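Long-range contacts in elongation factor G (Thermus thermophilus, PDB 2DY1), which binds GTP and magnesium and, as in other members of the elongation factor G family, probably hydrolyses GTP during translation elongation: residues Y456-K462 and A567-E573; Y493-I499 and F533-N539. One frame throughout, in Å; residues are numbered along the deposited sequence.

Interaction 1: Y456-K462 and A567-E573; sequences YRETIKK and AHPVLLE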
ATOM      1  N   TYR A 456      13.990  23.080  -8.581  1.00 23.39           N
ATOM      2  CA  TYR A 456      15.332  23.644  -8.666  1.00 22.42           C
ATOM      3  C   TYR A 456      15.451  24.757  -7.635  1.00 25.49           C
ATOM      4  O   TYR A 456      14.455  25.315  -7.175  1.00 20.57           O
ATOM      5  CB  TYR A 456      15.584  24.231 -10.057  1.00 21.88           C
ATOM      6  CG  TYR A 456      15.686  23.198 -11.144  1.00 23.28           C
ATOM      7  CD1 TYR A 456      16.804  22.372 -11.243  1.00 25.61           C
ATOM      8  CD2 TYR A 456      14.650  23.021 -12.056  1.00 25.49           C
ATOM      9  CE1 TYR A 456      16.886  21.385 -12.236  1.00 29.09           C
ATOM     10  CE2 TYR A 456      14.721  22.041 -13.043  1.00 22.71           C
ATOM     11  CZ  TYR A 456      15.835  21.229 -13.125  1.00 26.25           C
ATOM     12  OH  TYR A 456      15.882  20.245 -14.088  1.00 29.73           O
ATOM     13  N   ARG A 457      16.681  25.072  -7.261  1.00 24.57           N
ATOM     14  CA  ARG A 457      16.905  26.138  -6.305  1.00 21.75           C
ATOM     15  C   ARG A 457      18.117  26.912  -6.762  1.00 28.10           C
ATOM     16  O   ARG A 457      18.672  26.627  -7.825  1.00 24.11           O
ATOM     17  CB  ARG A 457      17.093  25.567  -4.902  1.00 23.44           C
ATOM     18  CG  ARG A 457      15.796  24.950  -4.403  1.00 18.84           C
ATOM     19  CD  ARG A 457      15.771  24.701  -2.925  1.00 26.51           C
ATOM     20  NE  ARG A 457      14.499  24.097  -2.547  1.00 24.85           N
ATOM     21  CZ  ARG A 457      14.331  23.390  -1.442  1.00 25.77           C
ATOM     22  NH1 ARG A 457      15.354  23.222  -0.619  1.00 28.31           N
ATOM     23  NH2 ARG A 457      13.166  22.808  -1.189  1.00 27.01           N
ATOM     24  N   GLU A 458      18.511  27.908  -5.979  1.00 20.91           N
ATOM     25  CA  GLU A 458      19.660  28.724  -6.336  1.00 22.98           C
ATOM     26  C   GLU A 458      20.491  29.015  -5.103  1.00 20.66           C
ATOM     27  O   GLU A 458      20.022  28.856  -3.985  1.00 21.23           O
ATOM     28  CB  GLU A 458      19.195  30.058  -6.927  1.00 23.94           C
ATOM     29  CG  GLU A 458      18.406  29.929  -8.218  1.00 28.66           C
ATOM     30  CD  GLU A 458      17.879  31.263  -8.713  1.00 31.91           C
ATOM     31  OE1 GLU A 458      18.518  32.300  -8.423  1.00 29.10           O
ATOM     32  OE2 GLU A 458      16.839  31.274  -9.405  1.00 30.85           O
ATOM     33  N   THR A 459      21.735  29.427  -5.321  1.00 23.87           N
ATOM     34  CA  THR A 459      22.610  29.798  -4.220  1.00 23.05           C
ATOM     35  C   THR A 459      23.663  30.756  -4.757  1.00 22.31           C
ATOM     36  O   THR A 459      23.608  31.153  -5.929  1.00 26.17           O
ATOM     37  CB  THR A 459      23.270  28.572  -3.549  1.00 22.45           C
ATOM     38  OG1 THR A 459      23.846  28.980  -2.295  1.00 23.58           O
ATOM     39  CG2 THR A 459      24.358  27.969  -4.435  1.00 25.07           C
ATOM     40  N   ILE A 460      24.606  31.144  -3.906  1.00 25.06           N
ATOM     41  CA  ILE A 460      25.646  32.077  -4.324  1.00 25.39           C
ATOM     42  C   ILE A 460      27.048  31.502  -4.158  1.00 23.25           C
ATOM     43  O   ILE A 460      27.282  30.664  -3.293  1.00 23.30           O
ATOM     44  CB  ILE A 460      25.547  33.401  -3.537  1.00 22.30           C
ATOM     45  CG1 ILE A 460      25.494  33.124  -2.035  1.00 21.25           C
ATOM     46  CG2 ILE A 460      24.311  34.174  -3.967  1.00 18.73           C
ATOM     47  CD1 ILE A 460      25.532  34.406  -1.169  1.00 19.90           C
ATOM     48  N   LYS A 461      27.985  31.977  -4.980  1.00 24.45           N
ATOM     49  CA  LYS A 461      29.357  31.487  -4.928  1.00 33.33           C
ATOM     50  C   LYS A 461      30.383  32.462  -4.346  1.00 32.49           C
ATOM     51  O   LYS A 461      31.497  32.058  -3.994  1.00 30.36           O
ATOM     52  CB  LYS A 461      29.804  31.050  -6.325  1.00 38.05           C
ATOM     53  CG  LYS A 461      29.238  29.703  -6.776  1.00 47.90           C
ATOM     54  CD  LYS A 461      29.894  29.257  -8.078  1.00 55.03           C
ATOM     55  CE  LYS A 461      29.556  27.813  -8.424  1.00 62.17           C
ATOM     56  NZ  LYS A 461      30.217  27.373  -9.690  1.00 60.27           N
ATOM     57  N   LYS A 462      30.020  33.735  -4.240  1.00 30.51           N
ATOM     58  CA  LYS A 462      30.945  34.709  -3.677  1.00 32.47           C
ATOM     59  C   LYS A 462      30.256  35.721  -2.775  1.00 32.21           C
ATOM     60  O   LYS A 462      29.043  35.942  -2.857  1.00 24.38           O
ATOM     61  CB  LYS A 462      31.718  35.434  -4.787  1.00 41.18           C
ATOM     62  CG  LYS A 462      30.901  36.387  -5.638  1.00 41.96           C
ATOM     63  CD  LYS A 462      31.792  37.061  -6.688  1.00 49.61           C
ATOM     64  CE  LYS A 462      31.013  38.040  -7.552  1.00 54.85           C
ATOM     65  NZ  LYS A 462      31.880  38.758  -8.532  1.00 60.35           N
ATOM     66  N   ALA A 567      26.631  38.364  -6.157  1.00 22.53           N
ATOM     67  CA  ALA A 567      27.221  37.237  -5.447  1.00 27.43           C
ATOM     68  C   ALA A 567      27.435  35.960  -6.259  1.00 30.54           C
ATOM     69  O   ALA A 567      27.554  34.873  -5.691  1.00 26.26           O
ATOM     70  CB  ALA A 567      26.386  36.934  -4.205  1.00 24.70           C
ATOM     71  N   HIS A 568      27.517  36.103  -7.579  1.00 32.96           N
ATOM     72  CA  HIS A 568      27.722  34.967  -8.477  1.00 32.05           C
ATOM     73  C   HIS A 568      26.767  33.807  -8.196  1.00 29.45           C
ATOM     74  O   HIS A 568      27.158  32.740  -7.710  1.00 29.01           O
ATOM     75  CB  HIS A 568      29.164  34.480  -8.405  1.00 37.95           C
ATOM     76  CG  HIS A 568      29.549  33.597  -9.549  1.00 53.27           C
ATOM     77  ND1 HIS A 568      29.362  32.231  -9.533  1.00 57.85           N
ATOM     78  CD2 HIS A 568      30.053  33.893 -10.770  1.00 55.31           C
ATOM     79  CE1 HIS A 568      29.733  31.724 -10.696  1.00 55.04           C
ATOM     80  NE2 HIS A 568      30.156  32.713 -11.465  1.00 59.50           N
ATOM     81  N   PRO A 569      25.488  34.015  -8.501  1.00 26.17           N
ATOM     82  CA  PRO A 569      24.436  33.017  -8.306  1.00 33.75           C
ATOM     83  C   PRO A 569      24.595  31.821  -9.246  1.00 33.73           C
ATOM     84  O   PRO A 569      25.070  31.965 -10.377  1.00 32.33           O
ATOM     85  CB  PRO A 569      23.159  33.812  -8.572  1.00 30.00           C
ATOM     86  CG  PRO A 569      23.603  34.882  -9.517  1.00 36.21           C
ATOM     87  CD  PRO A 569      24.920  35.297  -8.951  1.00 29.43           C
ATOM     88  N   VAL A 570      24.215  30.642  -8.762  1.00 29.27           N
ATOM     89  CA  VAL A 570      24.300  29.421  -9.549  1.00 27.42           C
ATOM     90  C   VAL A 570      23.072  28.545  -9.315  1.00 35.77           C
ATOM     91  O   VAL A 570      22.458  28.598  -8.246  1.00 28.96           O
ATOM     92  CB  VAL A 570      25.560  28.596  -9.201  1.00 35.53           C
ATOM     93  CG1 VAL A 570      26.806  29.423  -9.471  1.00 34.95           C
ATOM     94  CG2 VAL A 570      25.514  28.142  -7.754  1.00 33.38           C
ATOM     95  N   LEU A 571      22.736  27.733 -10.317  1.00 30.79           N
ATOM     96  CA  LEU A 571      21.576  26.843 -10.259  1.00 30.25           C
ATOM     97  C   LEU A 571      21.876  25.532  -9.548  1.00 28.52           C
ATOM     98  O   LEU A 571      22.933  24.928  -9.749  1.00 29.97           O
ATOM     99  CB  LEU A 571      21.083  26.547 -11.675  1.00 33.05           C
ATOM    100  CG  LEU A 571      19.716  25.867 -11.794  1.00 33.78           C
ATOM    101  CD1 LEU A 571      18.618  26.842 -11.394  1.00 29.26           C
ATOM    102  CD2 LEU A 571      19.509  25.400 -13.225  1.00 33.52           C
ATOM    103  N   LEU A 572      20.937  25.092  -8.713  1.00 28.38           N
ATOM    104  CA  LEU A 572      21.081  23.845  -7.969  1.00 22.16           C
ATOM    105  C   LEU A 572      19.926  22.918  -8.337  1.00 22.76           C
ATOM    106  O   LEU A 572      18.848  23.381  -8.688  1.00 23.51           O
ATOM    107  CB  LEU A 572      21.033  24.105  -6.461  1.00 25.37           C
ATOM    108  CG  LEU A 572      22.067  25.051  -5.845  1.00 24.38           C
ATOM    109  CD1 LEU A 572      21.770  25.196  -4.363  1.00 25.74           C
ATOM    110  CD2 LEU A 572      23.477  24.500  -6.052  1.00 28.12           C
ATOM    111  N   GLU A 573      20.164  21.614  -8.265  1.00 26.39           N
ATOM    112  CA  GLU A 573      19.113  20.645  -8.564  1.00 22.56           C
ATOM    113  C   GLU A 573      19.123  19.578  -7.492  1.00 22.88           C
ATOM    114  O   GLU A 573      20.149  19.318  -6.869  1.00 23.40           O
ATOM    115  CB  GLU A 573      19.325  20.007  -9.945  1.00 19.77           C
ATOM    116  CG  GLU A 573      20.505  19.063 -10.034  1.00 27.26           C
ATOM    117  CD  GLU A 573      20.649  18.468 -11.426  1.00 34.05           C
ATOM    118  OE1 GLU A 573      19.624  18.032 -11.990  1.00 31.92           O
ATOM    119  OE2 GLU A 573      21.783  18.430 -11.951  1.00 38.35           O
TER
HETATM  120  O   HOH W   1      18.411  18.866 -14.289  1.00 31.11           O
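The ring of Tyr-456 turns its edge to the strand it faces: CD1 comes within 3.4 Å of O of Leu-572, which lies in the ring plane, and CE1 rests at 3.6 Å on CB of Glu-573. The ring of Phe-528 also meets it, planes about 55° apart. The side chains of Tyr-456 and Glu-573 lie side by side, pointing the same way, ring and carboxylate planes 39° apart, and one water joins them, bound to OH of Tyr-456 and donating to OE1 of Glu-573. The other carboxylate oxygen, OE2, is held by Arg-598. At the far end the imidazole of His-568 likewise receives Lys-461 at the edge, with CD 3.4 Å from ND1. This nitrogen, buried by the contact, has no polar partner in the model.

Between these ends, strands 457-460 and 569-573 run antiparallel, with Arg-457 and Leu-572, then Thr-459 and Val-570, as the hydrogen-bonded pairs. Strand 457-460 thereby joins the antiparallel sheet of strands 569-583, 600-607, 610-618 and 638-648, linking domain IV to the C-terminal part of the protein. Beyond the last bridge the carbonyl oxygen of Ala-567 accepts from two successive amides, N of Lys-461 at 3.0 Å and N of Lys-462 at 3.1 Å, the Lys-461 amide being shared with O of His-568.

On the face carrying Thr-459, its CG2 touches CG2 of Val-570 at 3.5 Å and packs against the CD1 branch of Leu-572. OG1, anti to the backbone N (chi1 -166°), reaches the carbonyl of Met-531 and leaves CG2 to Val-570. The extended aliphatic chain of Lys-461 crosses Val-570 at about a right angle, its CE pressed to 3.4 Å from CG1. On the reverse face Glu-458 sends its buried carboxylate to the backbone amides of Leu-525, Ala-526 and Phe-528.

Interaction 2: Y493-I499 and F533-N539; sequences YGFEWRI and FKAIVYN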
ATOM      1  N   TYR A 493      21.237  28.185   5.837  1.00 28.38           N
ATOM      2  CA  TYR A 493      20.752  29.541   6.030  1.00 24.44           C
ATOM      3  C   TYR A 493      21.077  30.066   7.418  1.00 28.28           C
ATOM      4  O   TYR A 493      21.031  29.335   8.409  1.00 24.46           O
ATOM      5  CB  TYR A 493      19.234  29.607   5.810  1.00 26.04           C
ATOM      6  CG  TYR A 493      18.601  30.910   6.251  1.00 24.75           C
ATOM      7  CD1 TYR A 493      18.091  31.057   7.537  1.00 25.58           C
ATOM      8  CD2 TYR A 493      18.548  32.008   5.389  1.00 30.18           C
ATOM      9  CE1 TYR A 493      17.541  32.271   7.963  1.00 22.72           C
ATOM     10  CE2 TYR A 493      18.002  33.227   5.803  1.00 23.67           C
ATOM     11  CZ  TYR A 493      17.503  33.349   7.086  1.00 26.88           C
ATOM     12  OH  TYR A 493      16.976  34.551   7.503  1.00 25.34           O
ATOM     13  N   GLY A 494      21.393  31.355   7.476  1.00 23.33           N
ATOM     14  CA  GLY A 494      21.689  31.993   8.736  1.00 22.31           C
ATOM     15  C   GLY A 494      21.418  33.478   8.598  1.00 18.49           C
ATOM     16  O   GLY A 494      21.665  34.052   7.544  1.00 19.60           O
ATOM     17  N   PHE A 495      20.881  34.084   9.648  1.00 19.81           N
ATOM     18  CA  PHE A 495      20.626  35.520   9.657  1.00 18.74           C
ATOM     19  C   PHE A 495      21.397  36.072  10.844  1.00 19.46           C
ATOM     20  O   PHE A 495      21.267  35.573  11.966  1.00 21.91           O
ATOM     21  CB  PHE A 495      19.140  35.825   9.845  1.00 18.65           C
ATOM     22  CG  PHE A 495      18.837  37.290   9.947  1.00 17.51           C
ATOM     23  CD1 PHE A 495      18.709  38.065   8.801  1.00 17.91           C
ATOM     24  CD2 PHE A 495      18.717  37.901  11.193  1.00 20.56           C
ATOM     25  CE1 PHE A 495      18.464  39.438   8.899  1.00 17.99           C
ATOM     26  CE2 PHE A 495      18.475  39.270  11.297  1.00 19.90           C
ATOM     27  CZ  PHE A 495      18.348  40.035  10.144  1.00 20.17           C
ATOM     28  N   GLU A 496      22.207  37.097  10.594  1.00 17.38           N
ATOM     29  CA  GLU A 496      22.997  37.722  11.651  1.00 17.30           C
ATOM     30  C   GLU A 496      22.672  39.195  11.809  1.00 16.11           C
ATOM     31  O   GLU A 496      22.760  39.950  10.852  1.00 18.49           O
ATOM     32  CB  GLU A 496      24.500  37.615  11.349  1.00 20.69           C
ATOM     33  CG  GLU A 496      25.149  36.299  11.706  1.00 28.93           C
ATOM     34  CD  GLU A 496      26.624  36.288  11.342  1.00 26.04           C
ATOM     35  OE1 GLU A 496      27.256  37.373  11.368  1.00 26.15           O
ATOM     36  OE2 GLU A 496      27.147  35.200  11.044  1.00 34.55           O
ATOM     37  N   TRP A 497      22.294  39.601  13.013  1.00 16.82           N
ATOM     38  CA  TRP A 497      22.045  41.009  13.284  1.00 14.75           C
ATOM     39  C   TRP A 497      23.379  41.567  13.773  1.00 15.71           C
ATOM     40  O   TRP A 497      23.870  41.186  14.843  1.00 18.35           O
ATOM     41  CB  TRP A 497      21.017  41.154  14.385  1.00 16.67           C
ATOM     42  CG  TRP A 497      20.583  42.539  14.677  1.00 17.75           C
ATOM     43  CD1 TRP A 497      20.783  43.229  15.837  1.00 21.46           C
ATOM     44  CD2 TRP A 497      19.734  43.354  13.865  1.00 16.03           C
ATOM     45  NE1 TRP A 497      20.099  44.417  15.808  1.00 20.77           N
ATOM     46  CE2 TRP A 497      19.445  44.520  14.606  1.00 17.16           C
ATOM     47  CE3 TRP A 497      19.184  43.207  12.582  1.00 15.56           C
ATOM     48  CZ2 TRP A 497      18.619  45.536  14.112  1.00 18.29           C
ATOM     49  CZ3 TRP A 497      18.363  44.215  12.088  1.00 18.87           C
ATOM     50  CH2 TRP A 497      18.087  45.365  12.854  1.00 17.51           C
ATOM     51  N   ARG A 498      23.980  42.456  12.991  1.00 13.99           N
ATOM     52  CA  ARG A 498      25.251  43.056  13.381  1.00 15.35           C
ATOM     53  C   ARG A 498      25.135  44.572  13.399  1.00 16.17           C
ATOM     54  O   ARG A 498      26.103  45.287  13.185  1.00 15.44           O
ATOM     55  CB  ARG A 498      26.370  42.615  12.424  1.00 15.34           C
ATOM     56  CG  ARG A 498      26.708  41.126  12.531  1.00 17.29           C
ATOM     57  CD  ARG A 498      27.373  40.810  13.876  1.00 17.93           C
ATOM     58  NE  ARG A 498      27.717  39.397  13.996  1.00 21.03           N
ATOM     59  CZ  ARG A 498      26.884  38.440  14.402  1.00 23.26           C
ATOM     60  NH1 ARG A 498      25.622  38.722  14.743  1.00 23.36           N
ATOM     61  NH2 ARG A 498      27.318  37.189  14.473  1.00 24.07           N
ATOM     62  N   ILE A 499      23.925  45.058  13.670  1.00 15.41           N
ATOM     63  CA  ILE A 499      23.687  46.488  13.746  1.00 15.84           C
ATOM     64  C   ILE A 499      24.350  47.026  15.002  1.00 14.32           C
ATOM     65  O   ILE A 499      24.254  46.407  16.065  1.00 18.63           O
ATOM     66  CB  ILE A 499      22.155  46.774  13.779  1.00 16.39           C
ATOM     67  CG1 ILE A 499      21.572  46.590  12.372  1.00 15.62           C
ATOM     68  CG2 ILE A 499      21.868  48.196  14.287  1.00 16.48           C
ATOM     69  CD1 ILE A 499      22.095  47.577  11.343  1.00 17.63           C
ATOM     70  N   PHE A 533      23.032  30.498   2.068  1.00 21.04           N
ATOM     71  CA  PHE A 533      23.628  31.817   2.285  1.00 21.73           C
ATOM     72  C   PHE A 533      23.409  32.306   3.697  1.00 19.05           C
ATOM     73  O   PHE A 533      22.428  31.943   4.351  1.00 19.28           O
ATOM     74  CB  PHE A 533      23.054  32.868   1.327  1.00 20.09           C
ATOM     75  CG  PHE A 533      21.598  33.158   1.532  1.00 17.96           C
ATOM     76  CD1 PHE A 533      20.624  32.469   0.806  1.00 20.09           C
ATOM     77  CD2 PHE A 533      21.185  34.116   2.459  1.00 20.06           C
ATOM     78  CE1 PHE A 533      19.268  32.732   0.999  1.00 16.89           C
ATOM     79  CE2 PHE A 533      19.834  34.382   2.660  1.00 17.97           C
ATOM     80  CZ  PHE A 533      18.867  33.689   1.927  1.00 19.16           C
ATOM     81  N   LYS A 534      24.337  33.142   4.149  1.00 19.80           N
ATOM     82  CA  LYS A 534      24.249  33.759   5.456  1.00 18.96           C
ATOM     83  C   LYS A 534      23.947  35.209   5.114  1.00 15.46           C
ATOM     84  O   LYS A 534      24.587  35.783   4.228  1.00 19.24           O
ATOM     85  CB  LYS A 534      25.582  33.655   6.203  1.00 27.93           C
ATOM     86  CG  LYS A 534      25.556  34.287   7.589  1.00 32.60           C
ATOM     87  CD  LYS A 534      26.916  34.183   8.282  1.00 41.10           C
ATOM     88  CE  LYS A 534      27.333  32.734   8.497  1.00 48.23           C
ATOM     89  NZ  LYS A 534      28.626  32.627   9.235  1.00 56.00           N
ATOM     90  N   ALA A 535      22.944  35.777   5.781  1.00 16.10           N
ATOM     91  CA  ALA A 535      22.555  37.160   5.561  1.00 14.74           C
ATOM     92  C   ALA A 535      22.955  37.946   6.807  1.00 16.54           C
ATOM     93  O   ALA A 535      22.504  37.648   7.916  1.00 19.07           O
ATOM     94  CB  ALA A 535      21.040  37.257   5.335  1.00 16.91           C
ATOM     95  N   ILE A 536      23.797  38.952   6.610  1.00 16.04           N
ATOM     96  CA  ILE A 536      24.285  39.795   7.691  1.00 15.25           C
ATOM     97  C   ILE A 536      23.797  41.233   7.492  1.00 15.04           C
ATOM     98  O   ILE A 536      24.102  41.863   6.472  1.00 15.50           O
ATOM     99  CB  ILE A 536      25.833  39.788   7.709  1.00 17.64           C
ATOM    100  CG1 ILE A 536      26.347  38.347   7.855  1.00 19.39           C
ATOM    101  CG2 ILE A 536      26.340  40.644   8.860  1.00 17.13           C
ATOM    102  CD1 ILE A 536      27.866  38.220   7.737  1.00 23.67           C
ATOM    103  N   VAL A 537      23.023  41.745   8.454  1.00 14.61           N
ATOM    104  CA  VAL A 537      22.546  43.128   8.383  1.00 13.41           C
ATOM    105  C   VAL A 537      23.522  43.880   9.272  1.00 15.05           C
ATOM    106  O   VAL A 537      23.560  43.674  10.493  1.00 15.06           O
ATOM    107  CB  VAL A 537      21.097  43.236   8.878  1.00 16.77           C
ATOM    108  CG1 VAL A 537      20.675  44.728   8.989  1.00 16.01           C
ATOM    109  CG2 VAL A 537      20.193  42.503   7.890  1.00 19.45           C
ATOM    110  N   TYR A 538      24.316  44.749   8.649  1.00 14.95           N
ATOM    111  CA  TYR A 538      25.394  45.419   9.361  1.00 15.34           C
ATOM    112  C   TYR A 538      25.375  46.924   9.486  1.00 16.48           C
ATOM    113  O   TYR A 538      26.225  47.494  10.164  1.00 14.62           O
ATOM    114  CB  TYR A 538      26.720  44.996   8.737  1.00 15.71           C
ATOM    115  CG  TYR A 538      26.928  45.459   7.307  1.00 16.09           C
ATOM    116  CD1 TYR A 538      26.440  44.719   6.219  1.00 14.68           C
ATOM    117  CD2 TYR A 538      27.624  46.638   7.041  1.00 14.67           C
ATOM    118  CE1 TYR A 538      26.653  45.159   4.911  1.00 19.14           C
ATOM    119  CE2 TYR A 538      27.837  47.080   5.748  1.00 17.27           C
ATOM    120  CZ  TYR A 538      27.351  46.338   4.686  1.00 19.94           C
ATOM    121  OH  TYR A 538      27.569  46.785   3.405  1.00 20.61           O
ATOM    122  N   ASN A 539      24.433  47.580   8.819  1.00 16.42           N
ATOM    123  CA  ASN A 539      24.346  49.028   8.914  1.00 15.90           C
ATOM    124  C   ASN A 539      22.964  49.397   8.372  1.00 14.95           C
ATOM    125  O   ASN A 539      22.237  48.540   7.853  1.00 13.85           O
ATOM    126  CB  ASN A 539      25.471  49.681   8.083  1.00 14.48           C
ATOM    127  CG  ASN A 539      25.654  51.171   8.377  1.00 15.45           C
ATOM    128  OD1 ASN A 539      26.321  51.889   7.614  1.00 20.54           O
ATOM    129  ND2 ASN A 539      25.090  51.633   9.480  1.00 12.14           N
TER
HETATM  130  O   HOH W   2      28.194  45.890  11.621  1.00 19.86           O
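A left-handed beta-alpha-beta crossover, the unusual hand known from the S5-like fold of domain IV, is made of strand 494-497, helix 509-520 and strand 533-541 and brings its two parallel strands side by side here. The ladder zigzags between them: N of Ala-535 bonds to O of Gly-494 at 2.8 Å, N of Glu-496 to O of Ala-535, N of Val-537 to O of Glu-496 and N of Arg-498 to O of Val-537. Where the ladder begins, the Tyr-493 ring points its edge at the face of Phe-533 in an offset edge-to-face pair, planes at 90° and centroids 5.5 Å apart.

Val-537 is gripped through both branches. CG2 lies 3.7 Å from CE1 of Phe-495, whereas CG1 meets CZ3 of Trp-497 and CD1 of Ile-499. On the other face Glu-496 reaches across in an extended chain beside Ile-536, and its OE2 forms a long, weak salt bridge with NZ of Lys-534 at 3.5 Å. Its OE1 sits above one face of the Arg-498 guanidinium, an attraction of charges without a directed N-H; NH1 of Arg-498 instead bonds, in the guanidinium plane, to O of Trp-497.

Helix 509-520 packs on the aromatic face, with Phe-495 against Ile-516 and the Tyr-493 hydroxyl bonded to Glu-513, while strand 477-489 flanks strand 533-541 along its other edge.

How the interactions relate
Interaction 2 is nested within the chain loop that interaction 1 closes: the 104 residues between 456-462 and 567-573 include the whole beta-alpha-beta unit. The centres of the two contacts are about 18 Å apart, and they belong to different sheets, one antiparallel and one mixed. The two contacts nevertheless meet directly, since CD1 of Ile-460 packs at 3.8 Å against CB of Phe-533. Thus the strand pairing at the junction of domain IV and the C-terminal sheet abuts the beginning of the parallel pair. Both lie away from the GTP and magnesium site, on the same side of the chain's centre, with interaction 1 about 38 Å and interaction 2 about 46 Å from that centre.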